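Local atomic coordinates of beta-glucuronidase (PDB entry 6U7J), a protein that hydrolyses beta-D-glucuronides to release glucuronic acid, and probably helps gut microbes reactivate estrogens. Residues E347-A352 with I357-E362; F299-F304 with C408-S413; C326-W331 with W551-F556. All coordinates share one frame; numbering follows the deposited sequence.

Contact 1 of 3, residues E347-A352 with I357-E362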
ATOM      1  N   GLU B 347     -25.309 -23.776  -0.182  1.00 33.43           N
ATOM      2  CA  GLU B 347     -24.216 -24.186  -1.064  1.00 35.30           C
ATOM      3  C   GLU B 347     -22.915 -24.386  -0.286  1.00 35.57           C
ATOM      4  O   GLU B 347     -22.188 -25.355  -0.523  1.00 35.33           O
ATOM      5  CB  GLU B 347     -24.013 -23.149  -2.177  1.00 35.00           C
ATOM      6  CG  GLU B 347     -25.086 -23.133  -3.257  1.00 37.85           C
ATOM      7  CD  GLU B 347     -26.380 -22.497  -2.784  1.00 43.49           C
ATOM      8  OE1 GLU B 347     -26.371 -21.898  -1.687  1.00 41.26           O
ATOM      9  OE2 GLU B 347     -27.404 -22.602  -3.503  1.00 47.11           O
ATOM     10  N   MET B 348     -22.614 -23.486   0.659  1.00 34.49           N
ATOM     11  CA  MET B 348     -21.407 -23.631   1.477  1.00 37.87           C
ATOM     12  C   MET B 348     -21.499 -24.865   2.377  1.00 37.13           C
ATOM     13  O   MET B 348     -20.516 -25.602   2.542  1.00 35.49           O
ATOM     14  CB  MET B 348     -21.179 -22.355   2.303  1.00 31.97           C
ATOM     15  CG  MET B 348     -19.793 -22.236   3.005  1.00 37.83           C
ATOM     16  SD  MET B 348     -18.341 -22.452   1.913  1.00 40.94           S
ATOM     17  CE  MET B 348     -17.009 -21.732   2.899  1.00 37.58           C
ATOM     18  N   MET B 349     -22.681 -25.126   2.942  1.00 34.48           N
ATOM     19  CA  MET B 349     -22.861 -26.313   3.779  1.00 37.02           C
ATOM     20  C   MET B 349     -22.717 -27.598   2.969  1.00 35.18           C
ATOM     21  O   MET B 349     -22.103 -28.574   3.434  1.00 33.59           O
ATOM     22  CB  MET B 349     -24.227 -26.260   4.473  1.00 35.18           C
ATOM     23  CG  MET B 349     -24.461 -24.981   5.261  1.00 31.93           C
ATOM     24  SD  MET B 349     -23.154 -24.662   6.472  1.00 37.37           S
ATOM     25  CE  MET B 349     -23.444 -26.043   7.553  1.00 34.64           C
ATOM     26  N   GLN B 350     -23.270 -27.624   1.755  1.00 35.85           N
ATOM     27  CA  GLN B 350     -23.059 -28.786   0.893  1.00 38.94           C
ATOM     28  C   GLN B 350     -21.583 -28.956   0.548  1.00 36.77           C
ATOM     29  O   GLN B 350     -21.060 -30.077   0.549  1.00 32.12           O
ATOM     30  CB  GLN B 350     -23.899 -28.664  -0.379  1.00 35.50           C
ATOM     31  CG  GLN B 350     -25.395 -28.716  -0.135  1.00 35.87           C
ATOM     32  CD  GLN B 350     -26.181 -28.022  -1.233  1.00 38.28           C
ATOM     33  OE1 GLN B 350     -25.630 -27.659  -2.281  1.00 37.43           O
ATOM     34  NE2 GLN B 350     -27.474 -27.835  -1.004  1.00 37.92           N
ATOM     35  N   MET B 351     -20.893 -27.856   0.251  1.00 33.51           N
ATOM     36  CA  MET B 351     -19.464 -27.948  -0.041  1.00 39.27           C
ATOM     37  C   MET B 351     -18.703 -28.577   1.127  1.00 35.05           C
ATOM     38  O   MET B 351     -17.869 -29.469   0.934  1.00 31.55           O
ATOM     39  CB  MET B 351     -18.922 -26.556  -0.377  1.00 40.03           C
ATOM     40  CG  MET B 351     -17.558 -26.530  -1.059  1.00 49.93           C
ATOM     41  SD  MET B 351     -17.246 -24.951  -1.908  1.00 48.51           S
ATOM     42  CE  MET B 351     -18.911 -24.596  -2.474  1.00 41.02           C
ATOM     43  N   ALA B 352     -18.986 -28.125   2.352  1.00 33.84           N
ATOM     44  CA  ALA B 352     -18.334 -28.692   3.528  1.00 31.64           C
ATOM     45  C   ALA B 352     -18.667 -30.173   3.686  1.00 36.40           C
ATOM     46  O   ALA B 352     -17.825 -30.962   4.133  1.00 35.81           O
ATOM     47  CB  ALA B 352     -18.746 -27.916   4.778  1.00 30.37           C
ATOM     48  N   ILE B 357     -15.284 -30.994   5.686  1.00 34.95           N
ATOM     49  CA  ILE B 357     -14.932 -29.917   6.606  1.00 35.59           C
ATOM     50  C   ILE B 357     -15.927 -29.904   7.760  1.00 33.69           C
ATOM     51  O   ILE B 357     -17.136 -30.044   7.563  1.00 35.13           O
ATOM     52  CB  ILE B 357     -14.893 -28.561   5.874  1.00 38.22           C
ATOM     53  CG1 ILE B 357     -13.755 -28.532   4.837  1.00 38.40           C
ATOM     54  CG2 ILE B 357     -14.732 -27.405   6.864  1.00 31.06           C
ATOM     55  CD1 ILE B 357     -13.963 -27.503   3.703  1.00 34.63           C
ATOM     56  N   VAL B 358     -15.428 -29.733   8.965  1.00 33.87           N
ATOM     57  CA  VAL B 358     -16.263 -29.753  10.160  1.00 34.63           C
ATOM     58  C   VAL B 358     -16.733 -28.334  10.453  1.00 36.66           C
ATOM     59  O   VAL B 358     -15.956 -27.383  10.355  1.00 35.21           O
ATOM     60  CB  VAL B 358     -15.482 -30.355  11.342  1.00 33.05           C
ATOM     61  CG1 VAL B 358     -16.211 -30.140  12.630  1.00 32.01           C
ATOM     62  CG2 VAL B 358     -15.243 -31.846  11.097  1.00 31.62           C
ATOM     63  N   VAL B 359     -18.009 -28.172  10.801  1.00 32.94           N
ATOM     64  CA  VAL B 359     -18.619 -26.851  10.868  1.00 32.52           C
ATOM     65  C   VAL B 359     -19.327 -26.691  12.208  1.00 31.50           C
ATOM     66  O   VAL B 359     -19.987 -27.616  12.690  1.00 33.15           O
ATOM     67  CB  VAL B 359     -19.583 -26.635   9.680  1.00 31.81           C
ATOM     68  CG1 VAL B 359     -20.349 -25.343   9.802  1.00 35.84           C
ATOM     69  CG2 VAL B 359     -18.816 -26.657   8.376  1.00 31.40           C
ATOM     70  N   ILE B 360     -19.142 -25.533  12.831  1.00 30.32           N
ATOM     71  CA  ILE B 360     -19.979 -25.084  13.935  1.00 26.97           C
ATOM     72  C   ILE B 360     -21.004 -24.134  13.330  1.00 29.31           C
ATOM     73  O   ILE B 360     -20.642 -23.085  12.788  1.00 31.27           O
ATOM     74  CB  ILE B 360     -19.155 -24.398  15.039  1.00 28.75           C
ATOM     75  CG1 ILE B 360     -18.107 -25.337  15.631  1.00 29.44           C
ATOM     76  CG2 ILE B 360     -20.060 -23.895  16.167  1.00 31.13           C
ATOM     77  CD1 ILE B 360     -17.124 -24.613  16.566  1.00 35.07           C
ATOM     78  N   ASP B 361     -22.277 -24.508  13.405  1.00 30.24           N
ATOM     79  CA  ASP B 361     -23.388 -23.789  12.782  1.00 29.22           C
ATOM     80  C   ASP B 361     -24.050 -22.846  13.790  1.00 33.03           C
ATOM     81  O   ASP B 361     -24.495 -23.288  14.859  1.00 33.60           O
ATOM     82  CB  ASP B 361     -24.402 -24.809  12.265  1.00 30.79           C
ATOM     83  CG  ASP B 361     -25.114 -24.373  11.003  1.00 31.06           C
ATOM     84  OD1 ASP B 361     -25.074 -23.176  10.621  1.00 33.25           O
ATOM     85  OD2 ASP B 361     -25.757 -25.255  10.407  1.00 31.09           O
ATOM     86  N   GLU B 362     -24.152 -21.557  13.438  1.00 29.73           N
ATOM     87  CA  GLU B 362     -24.487 -20.515  14.407  1.00 31.14           C
ATOM     88  C   GLU B 362     -25.681 -19.673  13.956  1.00 33.97           C
ATOM     89  O   GLU B 362     -25.785 -19.317  12.778  1.00 33.89           O
ATOM     90  CB  GLU B 362     -23.273 -19.604  14.653  1.00 30.12           C
ATOM     91  CG  GLU B 362     -23.424 -18.641  15.833  1.00 35.77           C
ATOM     92  CD  GLU B 362     -22.127 -17.891  16.153  1.00 39.57           C
ATOM     93  OE1 GLU B 362     -21.322 -18.410  16.971  1.00 33.81           O
ATOM     94  OE2 GLU B 362     -21.907 -16.792  15.572  1.00 33.23           O
TER
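V359 forks towards helix 346-355 and fills the middle of this contact, with one methyl group for each of two helical residues one turn apart. Its CG2 meets A352 CB at 3.8 Å, while CG1 takes the CE methyl of M349 at 3.9 Å. The split follows from the first torsion, which sets CG1 opposite the backbone N (chi1 173°) and leaves CG2 beside it. M349 gets there by folding: bends at chi2 and chi3 bring CE round so that the chain end crosses the valine at a slant. Just before the strand begins, I357 closes the apolar patch, its CB standing 4.1 Å from A352 CB. V359 and I357 face the helix while V358 and I360 point the other way, the alternation expected of a strand. The same M349 CE lies 3.8 Å from D361 OD2, a methyl against a carboxylate at the polar edge; D361 OD2 also lies close to D403 OD2, so one of these two acids may well carry a proton. At the other edge the amide N of I357 donates to A352 O at 3.0 Å, in the carbonyl plane on a lone pair, closing the turn from helix to strand. The segment axes come within 9.4 Å at an angle of 146°. Helix 346-355 and strand 358-362 complete a beta-alpha-beta unit begun by strand 336-338, whose F337 touches V359 and I357; strand 409-416 pairs with 358-362 on the side away from 336-338, and helix 319-332 packs against M348 and M351.

Contact 2 of 3, residues F299-F304 with C408-S413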
ATOM      1  N   PHE B 299     -10.767 -35.065  17.933  1.00 42.55           N
ATOM      2  CA  PHE B 299     -10.757 -34.055  16.890  1.00 38.03           C
ATOM      3  C   PHE B 299     -10.356 -32.740  17.530  1.00 38.48           C
ATOM      4  O   PHE B 299     -10.901 -32.357  18.572  1.00 38.59           O
ATOM      5  CB  PHE B 299     -12.130 -33.943  16.215  1.00 38.47           C
ATOM      6  CG  PHE B 299     -12.184 -32.938  15.107  1.00 37.22           C
ATOM      7  CD1 PHE B 299     -11.703 -33.251  13.847  1.00 34.96           C
ATOM      8  CD2 PHE B 299     -12.706 -31.668  15.331  1.00 42.36           C
ATOM      9  CE1 PHE B 299     -11.747 -32.311  12.816  1.00 31.97           C
ATOM     10  CE2 PHE B 299     -12.762 -30.735  14.315  1.00 36.99           C
ATOM     11  CZ  PHE B 299     -12.273 -31.062  13.052  1.00 33.45           C
ATOM     12  N   TYR B 300      -9.369 -32.080  16.940  1.00 41.32           N
ATOM     13  CA  TYR B 300      -8.914 -30.772  17.389  1.00 35.99           C
ATOM     14  C   TYR B 300      -9.289 -29.770  16.302  1.00 32.53           C
ATOM     15  O   TYR B 300      -8.900 -29.935  15.142  1.00 33.29           O
ATOM     16  CB  TYR B 300      -7.404 -30.803  17.665  1.00 37.82           C
ATOM     17  CG  TYR B 300      -6.866 -29.532  18.279  1.00 36.05           C
ATOM     18  CD1 TYR B 300      -6.376 -28.507  17.473  1.00 35.25           C
ATOM     19  CD2 TYR B 300      -6.872 -29.341  19.655  1.00 30.81           C
ATOM     20  CE1 TYR B 300      -5.892 -27.324  18.027  1.00 33.58           C
ATOM     21  CE2 TYR B 300      -6.394 -28.153  20.219  1.00 33.66           C
ATOM     22  CZ  TYR B 300      -5.905 -27.155  19.392  1.00 32.76           C
ATOM     23  OH  TYR B 300      -5.416 -25.984  19.925  1.00 37.02           O
ATOM     24  N   PHE B 301     -10.110 -28.784  16.652  1.00 36.29           N
ATOM     25  CA  PHE B 301     -10.557 -27.784  15.680  1.00 33.93           C
ATOM     26  C   PHE B 301      -9.395 -26.857  15.304  1.00 35.29           C
ATOM     27  O   PHE B 301      -8.786 -26.223  16.176  1.00 32.88           O
ATOM     28  CB  PHE B 301     -11.712 -26.950  16.242  1.00 34.26           C
ATOM     29  CG  PHE B 301     -12.993 -27.719  16.476  1.00 36.66           C
ATOM     30  CD1 PHE B 301     -13.137 -28.543  17.579  1.00 36.78           C
ATOM     31  CD2 PHE B 301     -14.081 -27.557  15.625  1.00 37.72           C
ATOM     32  CE1 PHE B 301     -14.317 -29.222  17.802  1.00 39.31           C
ATOM     33  CE2 PHE B 301     -15.270 -28.221  15.855  1.00 34.97           C
ATOM     34  CZ  PHE B 301     -15.383 -29.065  16.940  1.00 36.95           C
ATOM     35  N   LYS B 302      -9.095 -26.782  14.007  1.00 35.35           N
ATOM     36  CA  LYS B 302      -8.146 -25.822  13.451  1.00 35.41           C
ATOM     37  C   LYS B 302      -8.833 -25.072  12.315  1.00 31.52           C
ATOM     38  O   LYS B 302      -9.181 -25.677  11.292  1.00 28.58           O
ATOM     39  CB  LYS B 302      -6.883 -26.520  12.924  1.00 32.38           C
ATOM     40  CG  LYS B 302      -6.164 -27.428  13.920  1.00 36.57           C
ATOM     41  CD  LYS B 302      -5.052 -28.212  13.222  1.00 32.57           C
ATOM     42  CE  LYS B 302      -5.628 -29.089  12.114  1.00 36.66           C
ATOM     43  NZ  LYS B 302      -4.565 -29.755  11.323  1.00 32.39           N
ATOM     44  N   GLY B 303      -8.990 -23.760  12.470  1.00 29.60           N
ATOM     45  CA  GLY B 303      -9.664 -22.990  11.442  1.00 29.29           C
ATOM     46  C   GLY B 303     -10.007 -21.577  11.857  1.00 29.46           C
ATOM     47  O   GLY B 303      -9.231 -20.926  12.565  1.00 28.75           O
ATOM     48  N   PHE B 304     -11.184 -21.107  11.436  1.00 27.13           N
ATOM     49  CA  PHE B 304     -11.576 -19.709  11.545  1.00 29.60           C
ATOM     50  C   PHE B 304     -13.078 -19.600  11.698  1.00 35.11           C
ATOM     51  O   PHE B 304     -13.834 -20.397  11.137  1.00 31.32           O
ATOM     52  CB  PHE B 304     -11.231 -18.881  10.291  1.00 32.25           C
ATOM     53  CG  PHE B 304      -9.835 -19.049   9.795  1.00 28.94           C
ATOM     54  CD1 PHE B 304      -9.516 -20.079   8.922  1.00 24.98           C
ATOM     55  CD2 PHE B 304      -8.851 -18.151  10.171  1.00 32.09           C
ATOM     56  CE1 PHE B 304      -8.232 -20.229   8.452  1.00 28.64           C
ATOM     57  CE2 PHE B 304      -7.548 -18.291   9.712  1.00 30.59           C
ATOM     58  CZ  PHE B 304      -7.234 -19.337   8.847  1.00 28.57           C
ATOM     59  N   CYS B 408     -21.644 -32.379   8.000  1.00 32.93           N
ATOM     60  CA  CYS B 408     -20.558 -31.462   8.344  1.00 32.12           C
ATOM     61  C   CYS B 408     -20.864 -30.707   9.653  1.00 33.30           C
ATOM     62  O   CYS B 408     -19.928 -30.371  10.385  1.00 29.74           O
ATOM     63  CB  CYS B 408     -20.251 -30.520   7.166  1.00 33.28           C
ATOM     64  SG  CYS B 408     -21.558 -29.281   6.868  1.00 32.79           S
ATOM     65  N   VAL B 409     -22.142 -30.527  10.004  1.00 32.85           N
ATOM     66  CA  VAL B 409     -22.481 -29.800  11.220  1.00 31.15           C
ATOM     67  C   VAL B 409     -22.287 -30.697  12.439  1.00 36.31           C
ATOM     68  O   VAL B 409     -23.010 -31.679  12.612  1.00 33.06           O
ATOM     69  CB  VAL B 409     -23.907 -29.260  11.171  1.00 35.61           C
ATOM     70  CG1 VAL B 409     -24.315 -28.641  12.522  1.00 33.40           C
ATOM     71  CG2 VAL B 409     -24.015 -28.248  10.060  1.00 29.12           C
ATOM     72  N   VAL B 410     -21.320 -30.366  13.306  1.00 33.36           N
ATOM     73  CA  VAL B 410     -21.108 -31.173  14.500  1.00 34.33           C
ATOM     74  C   VAL B 410     -21.502 -30.450  15.770  1.00 35.02           C
ATOM     75  O   VAL B 410     -21.443 -31.058  16.856  1.00 36.64           O
ATOM     76  CB  VAL B 410     -19.660 -31.684  14.598  1.00 31.92           C
ATOM     77  CG1 VAL B 410     -19.277 -32.391  13.293  1.00 28.65           C
ATOM     78  CG2 VAL B 410     -18.691 -30.535  14.944  1.00 30.27           C
ATOM     79  N   MET B 411     -21.943 -29.200  15.684  1.00 29.90           N
ATOM     80  CA  MET B 411     -22.267 -28.469  16.897  1.00 32.48           C
ATOM     81  C   MET B 411     -23.083 -27.237  16.529  1.00 35.46           C
ATOM     82  O   MET B 411     -22.897 -26.665  15.453  1.00 31.05           O
ATOM     83  CB  MET B 411     -20.984 -28.079  17.655  1.00 27.85           C
ATOM     84  CG  MET B 411     -21.222 -27.400  19.006  1.00 34.27           C
ATOM     85  SD  MET B 411     -19.819 -27.539  20.155  1.00 41.47           S
ATOM     86  CE  MET B 411     -18.511 -26.782  19.195  1.00 33.74           C
ATOM     87  N   TRP B 412     -24.008 -26.855  17.421  1.00 33.35           N
ATOM     88  CA  TRP B 412     -24.803 -25.644  17.259  1.00 33.96           C
ATOM     89  C   TRP B 412     -24.256 -24.586  18.198  1.00 34.74           C
ATOM     90  O   TRP B 412     -24.082 -24.849  19.389  1.00 34.87           O
ATOM     91  CB  TRP B 412     -26.291 -25.855  17.582  1.00 36.35           C
ATOM     92  CG  TRP B 412     -26.975 -26.982  16.856  1.00 35.97           C
ATOM     93  CD1 TRP B 412     -27.410 -28.140  17.401  1.00 35.03           C
ATOM     94  CD2 TRP B 412     -27.326 -27.035  15.464  1.00 37.32           C
ATOM     95  NE1 TRP B 412     -27.983 -28.933  16.440  1.00 35.91           N
ATOM     96  CE2 TRP B 412     -27.947 -28.282  15.240  1.00 37.35           C
ATOM     97  CE3 TRP B 412     -27.159 -26.160  14.382  1.00 33.98           C
ATOM     98  CZ2 TRP B 412     -28.404 -28.682  13.984  1.00 36.77           C
ATOM     99  CZ3 TRP B 412     -27.609 -26.556  13.133  1.00 34.15           C
ATOM    100  CH2 TRP B 412     -28.229 -27.805  12.944  1.00 35.80           C
ATOM    101  N   SER B 413     -24.004 -23.392  17.674  1.00 31.53           N
ATOM    102  CA  SER B 413     -23.723 -22.245  18.516  1.00 34.06           C
ATOM    103  C   SER B 413     -24.959 -21.365  18.525  1.00 32.46           C
ATOM    104  O   SER B 413     -25.448 -20.976  17.462  1.00 37.32           O
ATOM    105  CB  SER B 413     -22.506 -21.455  18.030  1.00 29.91           C
ATOM    106  OG  SER B 413     -22.471 -20.198  18.670  1.00 33.44           O
TER
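F301 faces V410 and M411 from a strand that is not their neighbour in the sheet, and the backbones stay far apart, F301 CA and V410 CA being 11.1 Å from each other. The backbone of V410 leaves the extended form (psi -2°), and this local kink lets two consecutive side chains, V410 and M411, both point towards strand 297-305. The meeting is made by the outermost atom of the phenylalanine. V410 approaches from the opposite direction and sets CG2 at the ring edge, near its plane, 4.1 Å from F301 CZ. That methyl sits between the backbone N and the carbonyl carbon of V410, a confined place that follows from CG1 lying beside the N (chi1 -53°). M411 CE makes a looser approach of 4.5 Å to F301 CZ, slanting in between face and edge. One broad side of the F301 ring is taken within its own strand: F299 holds CE2 over the ring centre, 3.6 Å above the plane. F292 meets F301 edge-to-face, and V358 of strand 358-362, one of two strands between 297-305 and 409-416, touches both F299 and V410, so apolar side chains pack round the ring on several sides. Such a meeting of side chains from non-adjacent parallel strands is what the interior of a TIM barrel provides; in glycosyl hydrolase family 2, strand 409-416 probably leads on to the catalytic acid/base glutamate.

Contact 3 of 3, residues C326-W331 with W551-F556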
ATOM      1  N   CYS B 326     -12.303 -22.632   0.155  1.00 28.01           N
ATOM      2  CA  CYS B 326     -12.025 -24.005   0.572  1.00 31.01           C
ATOM      3  C   CYS B 326     -10.630 -24.438   0.141  1.00 31.19           C
ATOM      4  O   CYS B 326      -9.970 -25.216   0.849  1.00 33.44           O
ATOM      5  CB  CYS B 326     -13.060 -24.958  -0.007  1.00 29.15           C
ATOM      6  SG  CYS B 326     -14.713 -24.663   0.632  1.00 34.65           S
ATOM      7  N   GLU B 327     -10.160 -23.948  -1.012  1.00 30.30           N
ATOM      8  CA  GLU B 327      -8.775 -24.187  -1.417  1.00 29.29           C
ATOM      9  C   GLU B 327      -7.800 -23.588  -0.411  1.00 28.12           C
ATOM     10  O   GLU B 327      -6.743 -24.167  -0.130  1.00 28.99           O
ATOM     11  CB  GLU B 327      -8.523 -23.600  -2.811  1.00 35.26           C
ATOM     12  CG  GLU B 327      -9.149 -24.379  -3.970  1.00 31.78           C
ATOM     13  CD  GLU B 327      -8.342 -25.635  -4.319  1.00 40.90           C
ATOM     14  OE1 GLU B 327      -7.099 -25.614  -4.163  1.00 48.13           O
ATOM     15  OE2 GLU B 327      -8.951 -26.642  -4.741  1.00 42.59           O
ATOM     16  N   LEU B 328      -8.132 -22.420   0.136  1.00 29.06           N
ATOM     17  CA  LEU B 328      -7.223 -21.776   1.079  1.00 28.43           C
ATOM     18  C   LEU B 328      -7.267 -22.475   2.431  1.00 30.88           C
ATOM     19  O   LEU B 328      -6.227 -22.644   3.085  1.00 27.14           O
ATOM     20  CB  LEU B 328      -7.575 -20.296   1.220  1.00 28.00           C
ATOM     21  CG  LEU B 328      -7.323 -19.366   0.020  1.00 30.62           C
ATOM     22  CD1 LEU B 328      -7.868 -17.970   0.305  1.00 29.67           C
ATOM     23  CD2 LEU B 328      -5.840 -19.277  -0.306  1.00 27.72           C
ATOM     24  N   LEU B 329      -8.464 -22.878   2.865  1.00 27.50           N
ATOM     25  CA  LEU B 329      -8.596 -23.678   4.077  1.00 31.31           C
ATOM     26  C   LEU B 329      -7.745 -24.935   3.989  1.00 29.47           C
ATOM     27  O   LEU B 329      -7.032 -25.288   4.934  1.00 30.89           O
ATOM     28  CB  LEU B 329     -10.061 -24.056   4.308  1.00 28.68           C
ATOM     29  CG  LEU B 329     -10.984 -22.940   4.777  1.00 33.07           C
ATOM     30  CD1 LEU B 329     -12.427 -23.428   4.792  1.00 31.68           C
ATOM     31  CD2 LEU B 329     -10.567 -22.413   6.153  1.00 30.70           C
ATOM     32  N   LYS B 330      -7.809 -25.624   2.853  1.00 30.62           N
ATOM     33  CA  LYS B 330      -7.012 -26.828   2.680  1.00 30.98           C
ATOM     34  C   LYS B 330      -5.522 -26.502   2.655  1.00 33.44           C
ATOM     35  O   LYS B 330      -4.710 -27.237   3.225  1.00 33.17           O
ATOM     36  CB  LYS B 330      -7.431 -27.539   1.395  1.00 29.94           C
ATOM     37  CG  LYS B 330      -6.650 -28.821   1.116  1.00 35.51           C
ATOM     38  CD  LYS B 330      -6.944 -29.309  -0.295  1.00 44.61           C
ATOM     39  CE  LYS B 330      -6.375 -30.689  -0.535  1.00 50.62           C
ATOM     40  NZ  LYS B 330      -6.996 -31.685   0.393  1.00 62.94           N
ATOM     41  N   TRP B 331      -5.147 -25.400   2.004  1.00 32.54           N
ATOM     42  CA  TRP B 331      -3.735 -25.044   1.900  1.00 31.60           C
ATOM     43  C   TRP B 331      -3.158 -24.715   3.269  1.00 29.90           C
ATOM     44  O   TRP B 331      -2.076 -25.188   3.625  1.00 31.16           O
ATOM     45  CB  TRP B 331      -3.564 -23.870   0.932  1.00 29.57           C
ATOM     46  CG  TRP B 331      -2.173 -23.267   0.908  1.00 31.92           C
ATOM     47  CD1 TRP B 331      -1.098 -23.682   0.157  1.00 29.44           C
ATOM     48  CD2 TRP B 331      -1.728 -22.129   1.647  1.00 30.00           C
ATOM     49  NE1 TRP B 331      -0.013 -22.871   0.393  1.00 28.65           N
ATOM     50  CE2 TRP B 331      -0.370 -21.912   1.305  1.00 32.03           C
ATOM     51  CE3 TRP B 331      -2.343 -21.264   2.561  1.00 28.29           C
ATOM     52  CZ2 TRP B 331       0.381 -20.876   1.856  1.00 27.23           C
ATOM     53  CZ3 TRP B 331      -1.593 -20.234   3.114  1.00 26.98           C
ATOM     54  CH2 TRP B 331      -0.242 -20.049   2.755  1.00 28.85           C
ATOM     55  N   TRP B 551      -9.440 -15.372  14.532  1.00 29.42           N
ATOM     56  CA  TRP B 551     -10.523 -14.524  14.071  1.00 28.20           C
ATOM     57  C   TRP B 551     -10.121 -13.759  12.827  1.00 40.40           C
ATOM     58  O   TRP B 551      -9.066 -13.111  12.775  1.00 34.14           O
ATOM     59  CB  TRP B 551     -11.039 -13.531  15.096  1.00 29.82           C
ATOM     60  CG  TRP B 551     -12.109 -12.645  14.447  1.00 33.99           C
ATOM     61  CD1 TRP B 551     -12.064 -11.290  14.278  1.00 35.53           C
ATOM     62  CD2 TRP B 551     -13.345 -13.079  13.837  1.00 32.12           C
ATOM     63  NE1 TRP B 551     -13.204 -10.848  13.636  1.00 28.62           N
ATOM     64  CE2 TRP B 551     -14.008 -11.920  13.362  1.00 30.89           C
ATOM     65  CE3 TRP B 551     -13.971 -14.323  13.686  1.00 34.47           C
ATOM     66  CZ2 TRP B 551     -15.257 -11.971  12.737  1.00 29.85           C
ATOM     67  CZ3 TRP B 551     -15.224 -14.378  13.056  1.00 34.33           C
ATOM     68  CH2 TRP B 551     -15.850 -13.209  12.591  1.00 35.54           C
ATOM     69  N   ALA B 552     -11.035 -13.817  11.862  1.00 45.76           N
ATOM     70  CA  ALA B 552     -10.989 -13.287  10.523  1.00 33.52           C
ATOM     71  C   ALA B 552     -10.122 -14.214   9.692  1.00 33.24           C
ATOM     72  O   ALA B 552      -8.884 -14.190   9.746  1.00 31.47           O
ATOM     73  CB  ALA B 552     -10.547 -11.837  10.517  1.00 38.73           C
ATOM     74  N   PHE B 553     -10.823 -15.123   9.017  1.00 26.48           N
ATOM     75  CA  PHE B 553     -10.314 -15.744   7.806  1.00 29.95           C
ATOM     76  C   PHE B 553      -9.815 -14.680   6.834  1.00 31.00           C
ATOM     77  O   PHE B 553      -8.679 -14.748   6.350  1.00 27.73           O
ATOM     78  CB  PHE B 553     -11.428 -16.592   7.179  1.00 29.64           C
ATOM     79  CG  PHE B 553     -11.055 -17.224   5.885  1.00 29.38           C
ATOM     80  CD1 PHE B 553     -11.558 -16.728   4.690  1.00 27.95           C
ATOM     81  CD2 PHE B 553     -10.193 -18.316   5.857  1.00 28.93           C
ATOM     82  CE1 PHE B 553     -11.206 -17.308   3.483  1.00 29.40           C
ATOM     83  CE2 PHE B 553      -9.827 -18.905   4.653  1.00 28.29           C
ATOM     84  CZ  PHE B 553     -10.341 -18.407   3.463  1.00 30.00           C
ATOM     85  N   ALA B 554     -10.651 -13.674   6.559  1.00 25.48           N
ATOM     86  CA  ALA B 554     -10.359 -12.634   5.580  1.00 29.07           C
ATOM     87  C   ALA B 554     -10.847 -11.283   6.089  1.00 28.85           C
ATOM     88  O   ALA B 554     -11.861 -11.195   6.791  1.00 29.54           O
ATOM     89  CB  ALA B 554     -11.028 -12.922   4.216  1.00 29.78           C
ATOM     90  N   ASP B 555     -10.103 -10.231   5.737  1.00 29.82           N
ATOM     91  CA  ASP B 555     -10.559  -8.866   5.965  1.00 31.23           C
ATOM     92  C   ASP B 555     -11.995  -8.732   5.457  1.00 23.26           C
ATOM     93  O   ASP B 555     -12.332  -9.259   4.397  1.00 27.89           O
ATOM     94  CB  ASP B 555      -9.625  -7.871   5.244  1.00 25.51           C
ATOM     95  CG  ASP B 555      -8.165  -7.891   5.791  1.00 33.28           C
ATOM     96  OD1 ASP B 555      -7.926  -8.405   6.896  1.00 31.11           O
ATOM     97  OD2 ASP B 555      -7.239  -7.383   5.106  1.00 30.70           O
ATOM     98  N   PHE B 556     -12.854  -8.065   6.232  1.00 26.43           N
ATOM     99  CA  PHE B 556     -14.272  -7.926   5.879  1.00 27.26           C
ATOM    100  C   PHE B 556     -14.773  -6.550   6.289  1.00 27.67           C
ATOM    101  O   PHE B 556     -14.145  -5.846   7.083  1.00 26.87           O
ATOM    102  CB  PHE B 556     -15.134  -9.010   6.543  1.00 28.80           C
ATOM    103  CG  PHE B 556     -15.118  -8.960   8.040  1.00 29.96           C
ATOM    104  CD1 PHE B 556     -16.074  -8.211   8.736  1.00 23.10           C
ATOM    105  CD2 PHE B 556     -14.165  -9.694   8.763  1.00 25.90           C
ATOM    106  CE1 PHE B 556     -16.058  -8.163  10.128  1.00 29.84           C
ATOM    107  CE2 PHE B 556     -14.149  -9.657  10.161  1.00 29.47           C
ATOM    108  CZ  PHE B 556     -15.092  -8.897  10.848  1.00 27.73           C
TER
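F553 points its ring at helix 319-332 and receives two successive leucines around its far rim, a purely apolar meeting. L328 crosses the phenylalanine side chain at about a right angle: its CB comes to the edge, near the ring plane, 4.0 Å from F553 CZ, while its CD1, at the same distance from CZ, lies well off that plane. L329 works on the adjoining corner, with CD2 at 3.9 Å from F553 CE2, inclined to the ring and neither over it nor in its plane. The ring reaches this far because CG is opposite the backbone N (chi1 177°). Aromatic contacts add to the setting: F304 meets F553 edge-to-face, and F573 meets it with the planes at about 45°. In TIM barrel terms the helix following the first barrel strand, 297-305, packs on the loop that follows the last, 545-551. The loop is held by polar bonds of its own: backbone hydrogen bonds tie F553 and D555 to F573, and D555 forms a salt bridge with K580. Between subunits, L328 packs against T66 of a second subunit and L518 of a third.

All three contacts are buried and belong to the TIM barrel, but at different layers. Contact 2 lies inside the barrel, contact 1 between its wall and an outer helix, and contact 3 between a loop and a helix, whose L328 also meets two other subunits. Contacts 1 and 2 share a sheet: strands 358-362 and 409-416 are neighbours, with a probable hydrogen bond from S413 N to D361 O (2.9 Å). Contact 3 reaches contact 2 through F304 and contact 1 through C326, which packs on M351. Contact 1 alone combines apolar packing with a backbone hydrogen bond across its segments; the other two rest on the far end of a phenylalanine ring against apolar side chains.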